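Local coordinates for protein sialidase B (Streptococcus pneumoniae serotype 4, PDB 4XJW) that cleaves alpha-2,3-, alpha-2,6- and alpha-2,8-glycosidic linkages to release terminal sialic acid from oligosaccharides, glycoproteins and glycolipids, at residues 329-334 with 439-444; 466-471 with 486-491. The protein carries 1 engineered substitution. All blocks are in the same frame, centred on the assembly; numbering follows the deposited sequence.

Interaction 1 (329-334 with 439-444); sequences GHYYLK and LPPFLG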
# COMPACT_ATOMS: atom_id res chain seq x y z
N GLY A 329 -33.32 5.58 20.65
CA GLY A 329 -32.11 4.84 20.92
C GLY A 329 -31.82 3.72 19.93
O GLY A 329 -30.95 2.88 20.17
N HIS A 330 -32.56 3.69 18.83
CA HIS A 330 -32.28 2.75 17.76
C HIS A 330 -31.91 3.51 16.49
O HIS A 330 -32.48 4.56 16.21
CB HIS A 330 -33.48 1.84 17.50
CG HIS A 330 -33.91 1.06 18.70
ND1 HIS A 330 -33.45 -0.22 18.96
CD2 HIS A 330 -34.74 1.37 19.73
CE1 HIS A 330 -33.99 -0.66 20.08
NE2 HIS A 330 -34.77 0.29 20.57
N TYR A 331 -30.95 2.98 15.75
CA TYR A 331 -30.47 3.65 14.54
C TYR A 331 -30.87 2.88 13.30
O TYR A 331 -30.62 1.68 13.18
CB TYR A 331 -28.95 3.80 14.60
CG TYR A 331 -28.49 4.51 15.85
CD1 TYR A 331 -28.42 5.90 15.90
CD2 TYR A 331 -28.14 3.79 16.99
CE1 TYR A 331 -27.99 6.55 17.04
CE2 TYR A 331 -27.72 4.44 18.14
CZ TYR A 331 -27.65 5.82 18.16
OH TYR A 331 -27.23 6.46 19.30
N TYR A 332 -31.52 3.58 12.38
CA TYR A 332 -32.00 2.95 11.15
C TYR A 332 -31.38 3.62 9.95
O TYR A 332 -31.37 4.85 9.86
CB TYR A 332 -33.52 3.02 11.07
CG TYR A 332 -34.20 2.28 12.19
CD1 TYR A 332 -34.19 0.89 12.23
CD2 TYR A 332 -34.83 2.96 13.22
CE1 TYR A 332 -34.80 0.19 13.25
CE2 TYR A 332 -35.45 2.27 14.25
CZ TYR A 332 -35.43 0.89 14.26
OH TYR A 332 -36.04 0.18 15.27
N LEU A 333 -30.85 2.81 9.04
CA LEU A 333 -30.22 3.30 7.82
C LEU A 333 -31.25 4.00 6.94
O LEU A 333 -32.29 3.43 6.62
CB LEU A 333 -29.59 2.12 7.07
CG LEU A 333 -28.76 2.43 5.83
CD1 LEU A 333 -27.50 3.17 6.22
CD2 LEU A 333 -28.42 1.13 5.09
N LYS A 334 -30.95 5.24 6.56
CA LYS A 334 -31.84 6.03 5.71
C LYS A 334 -31.60 5.68 4.25
O LYS A 334 -30.48 5.39 3.85
CB LYS A 334 -31.62 7.53 5.93
CG LYS A 334 -31.96 8.00 7.34
CD LYS A 334 -31.79 9.50 7.49
CE LYS A 334 -30.33 9.90 7.40
NZ LYS A 334 -30.15 11.37 7.53
N LEU A 439 -21.49 -0.54 11.46
CA LEU A 439 -21.47 -0.12 12.86
C LEU A 439 -22.48 1.00 13.06
O LEU A 439 -22.77 1.75 12.12
CB LEU A 439 -20.07 0.34 13.29
CG LEU A 439 -18.98 -0.73 13.46
CD1 LEU A 439 -18.02 -0.36 14.57
CD2 LEU A 439 -19.58 -2.10 13.70
N PRO A 440 -23.02 1.12 14.28
CA PRO A 440 -23.92 2.26 14.54
C PRO A 440 -23.16 3.58 14.49
O PRO A 440 -21.93 3.59 14.61
CB PRO A 440 -24.38 1.99 15.98
CG PRO A 440 -23.28 1.21 16.60
CD PRO A 440 -22.76 0.33 15.49
N PRO A 441 -23.88 4.70 14.32
CA PRO A 441 -23.23 6.00 14.43
C PRO A 441 -22.90 6.29 15.90
O PRO A 441 -23.65 5.88 16.78
CB PRO A 441 -24.31 6.97 13.93
CG PRO A 441 -25.59 6.27 14.16
CD PRO A 441 -25.31 4.80 13.99
N PHE A 442 -21.78 6.97 16.15
CA PHE A 442 -21.35 7.22 17.51
C PHE A 442 -21.41 8.70 17.92
O PHE A 442 -21.29 9.02 19.10
CB PHE A 442 -19.93 6.69 17.73
CG PHE A 442 -19.84 5.19 17.63
CD1 PHE A 442 -20.08 4.39 18.73
CD2 PHE A 442 -19.51 4.59 16.42
CE1 PHE A 442 -20.00 3.01 18.64
CE2 PHE A 442 -19.42 3.22 16.31
CZ PHE A 442 -19.67 2.42 17.43
N LEU A 443 -21.61 9.58 16.95
CA LEU A 443 -21.55 11.02 17.20
C LEU A 443 -22.85 11.74 16.83
O LEU A 443 -22.83 12.94 16.52
CB LEU A 443 -20.35 11.64 16.49
CG LEU A 443 -18.98 11.14 16.97
CD1 LEU A 443 -17.85 11.68 16.12
CD2 LEU A 443 -18.76 11.49 18.43
N GLY A 444 -23.97 11.03 16.88
CA GLY A 444 -25.26 11.65 16.60
C GLY A 444 -25.68 11.66 15.14
O GLY A 444 -24.90 11.32 14.25
O HOH W 1 -24.89 8.32 17.72

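Interaction 2 (466-471 with 486-491); sequences LIFATY and QTWKKS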
# COMPACT_ATOMS: atom_id res chain seq x y z
N LEU A 466 -12.40 -5.45 23.46
CA LEU A 466 -11.82 -5.08 22.17
C LEU A 466 -11.90 -3.58 21.95
O LEU A 466 -12.93 -2.96 22.23
CB LEU A 466 -12.57 -5.77 21.05
CG LEU A 466 -12.72 -7.27 21.24
CD1 LEU A 466 -13.64 -7.80 20.16
CD2 LEU A 466 -11.36 -7.96 21.20
N ILE A 467 -10.82 -3.00 21.43
CA ILE A 467 -10.82 -1.57 21.12
C ILE A 467 -10.29 -1.32 19.72
O ILE A 467 -9.21 -1.81 19.35
CB ILE A 467 -9.97 -0.75 22.11
CG1 ILE A 467 -10.40 -1.01 23.55
CG2 ILE A 467 -10.07 0.76 21.78
CD1 ILE A 467 -9.68 -0.12 24.56
N PHE A 468 -11.03 -0.51 18.96
CA PHE A 468 -10.54 -0.03 17.66
C PHE A 468 -10.45 1.48 17.71
O PHE A 468 -11.43 2.16 18.01
CB PHE A 468 -11.49 -0.43 16.54
CG PHE A 468 -11.34 -1.86 16.09
CD1 PHE A 468 -10.36 -2.20 15.16
CD2 PHE A 468 -12.17 -2.84 16.59
CE1 PHE A 468 -10.22 -3.51 14.74
CE2 PHE A 468 -12.04 -4.16 16.17
CZ PHE A 468 -11.06 -4.49 15.24
N ALA A 469 -9.26 2.01 17.39
CA ALA A 469 -9.07 3.45 17.29
C ALA A 469 -9.65 3.99 15.99
O ALA A 469 -9.51 3.38 14.92
CB ALA A 469 -7.60 3.81 17.39
N THR A 470 -10.32 5.15 16.09
CA THR A 470 -10.75 5.90 14.92
C THR A 470 -10.45 7.37 15.21
O THR A 470 -10.16 7.72 16.36
CB THR A 470 -12.26 5.74 14.64
OG1 THR A 470 -13.01 6.53 15.59
CG2 THR A 470 -12.70 4.27 14.75
N TYR A 471 -10.50 8.21 14.19
CA TYR A 471 -10.31 9.64 14.39
C TYR A 471 -11.37 10.44 13.67
O TYR A 471 -12.03 9.94 12.75
CB TYR A 471 -8.91 10.08 13.94
CG TYR A 471 -8.66 9.87 12.47
CD1 TYR A 471 -8.94 10.87 11.54
CD2 TYR A 471 -8.11 8.68 12.00
CE1 TYR A 471 -8.70 10.68 10.19
CE2 TYR A 471 -7.87 8.49 10.66
CZ TYR A 471 -8.16 9.48 9.76
OH TYR A 471 -7.92 9.26 8.42
N GLN A 486 -20.56 -7.40 19.06
CA GLN A 486 -22.02 -7.37 18.92
C GLN A 486 -22.55 -5.97 19.20
O GLN A 486 -23.45 -5.49 18.50
CB GLN A 486 -22.68 -8.38 19.85
CG GLN A 486 -22.54 -9.83 19.42
CD GLN A 486 -23.20 -10.79 20.39
OE1 GLN A 486 -24.38 -11.12 20.24
NE2 GLN A 486 -22.45 -11.24 21.39
N THR A 487 -21.99 -5.32 20.21
CA THR A 487 -22.37 -3.95 20.53
C THR A 487 -21.13 -3.11 20.77
O THR A 487 -20.09 -3.62 21.18
CB THR A 487 -23.30 -3.88 21.77
OG1 THR A 487 -22.61 -4.35 22.93
CG2 THR A 487 -24.54 -4.71 21.55
N TRP A 488 -21.25 -1.82 20.51
CA TRP A 488 -20.12 -0.91 20.61
C TRP A 488 -20.49 0.34 21.39
O TRP A 488 -21.66 0.76 21.40
CB TRP A 488 -19.65 -0.51 19.21
CG TRP A 488 -19.18 -1.66 18.40
CD1 TRP A 488 -19.93 -2.50 17.64
CD2 TRP A 488 -17.83 -2.12 18.28
NE1 TRP A 488 -19.14 -3.44 17.04
CE2 TRP A 488 -17.83 -3.23 17.43
CE3 TRP A 488 -16.61 -1.68 18.82
CZ2 TRP A 488 -16.67 -3.93 17.10
CZ3 TRP A 488 -15.45 -2.36 18.49
CH2 TRP A 488 -15.49 -3.48 17.64
N LYS A 489 -19.50 0.94 22.04
CA LYS A 489 -19.66 2.28 22.59
C LYS A 489 -18.42 3.07 22.24
O LYS A 489 -17.40 2.51 21.83
CB LYS A 489 -19.84 2.24 24.11
CG LYS A 489 -18.56 1.88 24.87
CD LYS A 489 -18.77 1.99 26.39
CE LYS A 489 -17.51 1.63 27.15
NZ LYS A 489 -17.68 1.81 28.62
N LYS A 490 -18.48 4.39 22.39
CA LYS A 490 -17.34 5.22 22.10
C LYS A 490 -16.68 5.74 23.37
O LYS A 490 -17.33 5.88 24.41
CB LYS A 490 -17.74 6.41 21.22
CG LYS A 490 -18.35 7.60 21.96
CD LYS A 490 -18.44 8.83 21.05
CE LYS A 490 -19.16 9.99 21.75
NZ LYS A 490 -18.38 10.54 22.89
N SER A 491 -15.39 5.98 23.28
CA SER A 491 -14.68 6.76 24.28
C SER A 491 -13.92 7.84 23.53
O SER A 491 -13.01 7.55 22.75
CB SER A 491 -13.73 5.87 25.09
OG SER A 491 -13.09 6.63 26.10

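Interaction 1 (329-334 with 439-444)
The phenol ring of Tyr-331 receives the pyrrolidine of Pro-441 over one face, a CH-pi contact in which CD of Pro-441 stands 4.1 Å from the ring centroid and 29° off the ring normal. The carbonyl O of Pro-441 lies above that same face, displaced toward the rim. Pro-440 takes a lesser share: its CB meets CD2 of Tyr-331 at 4.3 Å from an oblique direction. Pro-441 is not centred on the phenol: its CG lies above the CD1 side of that face, 3.3 Å from Tyr-331 CD1, a tight approach for two carbons, and Pro-441 CD is nearer the root of the ring, 3.7 Å from Tyr-331 CG. The CB of Tyr-331 already faces the proline pair, and chi1 of -55°, which sets CG anti to the carbonyl carbon, lays the phenol beside the loop, with its hydroxyl end on the side of a water that Gly-444 N also binds.

In fold terms this is where an insertion leans on a beta-propeller. Strand 330-337 belongs to an antiparallel sheet built from residues inserted between two neighbouring strands, 301-308 and 420-426, of a propeller blade, whereas 439-444 is loop following that blade's outermost strand, 437-438. Strand 324-327 of the insertion flanks the contact, with Glu-326 against Tyr-331 and Phe-324 against Pro-441.

Polar contact between the segments passes through that one water. It accepts from the backbone N of Gly-444 at 3.0 Å and donates, weakly, to Pro-441 O at 2.9 Å, which closes a small turn after the prolines. A long, weak bond of 3.4 Å joins the same water to Tyr-331 OH. Along the strand the next residue turns the other way: Tyr-332 gives its hydroxyl to a hydrogen bond with Glu-349 and its ring to a cation-pi contact with Arg-348.

Interaction 2 (466-471 with 486-491)
Phe-468 and Trp-488 meet rim to rim, neither ring lying over the face of the other. The six-membered ring of the indole points its outer corner at the phenyl: CH2 of Trp-488 is 3.5 Å from CD2 of Phe-468, approaching at the phenyl edge and close to the phenyl plane. Two flanking pairs complete the touch, both at 3.8 Å: Trp-488 CZ3 with Phe-468 CD2, and Trp-488 CH2 with Phe-468 CE2. The planes are inclined at 53° and the centroids are 5.9 Å apart, so the pair is neither a parallel stack nor a T-shape.

Both side chains carry CG anti to the carbonyl carbon, beside the backbone N, yet they use this torsion differently. In Phe-468 the CB bond already aims at the other segment and the ring follows it. In Trp-488 the CB bond does not, and the length of the indole makes up the difference, carrying its far carbons across strand 475-481, whose Leu-479 and Ser-481 it touches. A second torsion near a right angle, chi2 -84° in Phe-468 and 85° in Trp-488, turns each ring across the plane of its own CA, CB and CG.

This crossing belongs to a four-stranded propeller blade. Phe-468 sits on the second strand, 466-472, and Trp-488 is the tryptophan that ends the Asp-box, S-x-D-x-G-x-T-W, in the turn between the third strand and the fourth, 489-494. Inside that turn Thr-487 OG1 bonds to Asp-483 and Thr-487 O to Ser-481 OG.

A weak hydrogen bond from Trp-488 NE1 to Gly-485 O links the pyrrole side to the turn and may favour this rotation of the indole, while the benzo side reaches inward. Phe-468, for its part, packs on Ser-291 and Val-293 of strand 286-294 in the adjoining blade.

In the fold
The two interactions come in series along the chain, interaction 1 closing before interaction 2 opens, with centres 14 Å apart on the same side of the chain's centre. They serve consecutive blades of the propeller: 439-444 leaves outermost strand 437-438 of one blade, and 466-471 with 486-491 lie in the next. Loop 439-444 takes part in interaction 1 and also touches the residues of interaction 2. While its prolines face the inserted sheet, Phe-442 packs on the Asp-box tryptophan, its CZ 3.4 Å from Trp-488 CB, and Leu-439 CD2 lies 3.6 Å from Trp-488 NE1. The loop thus has the insertion on one part of its surface and the next blade's Asp-box on another, joining the two contacts through its own backbone.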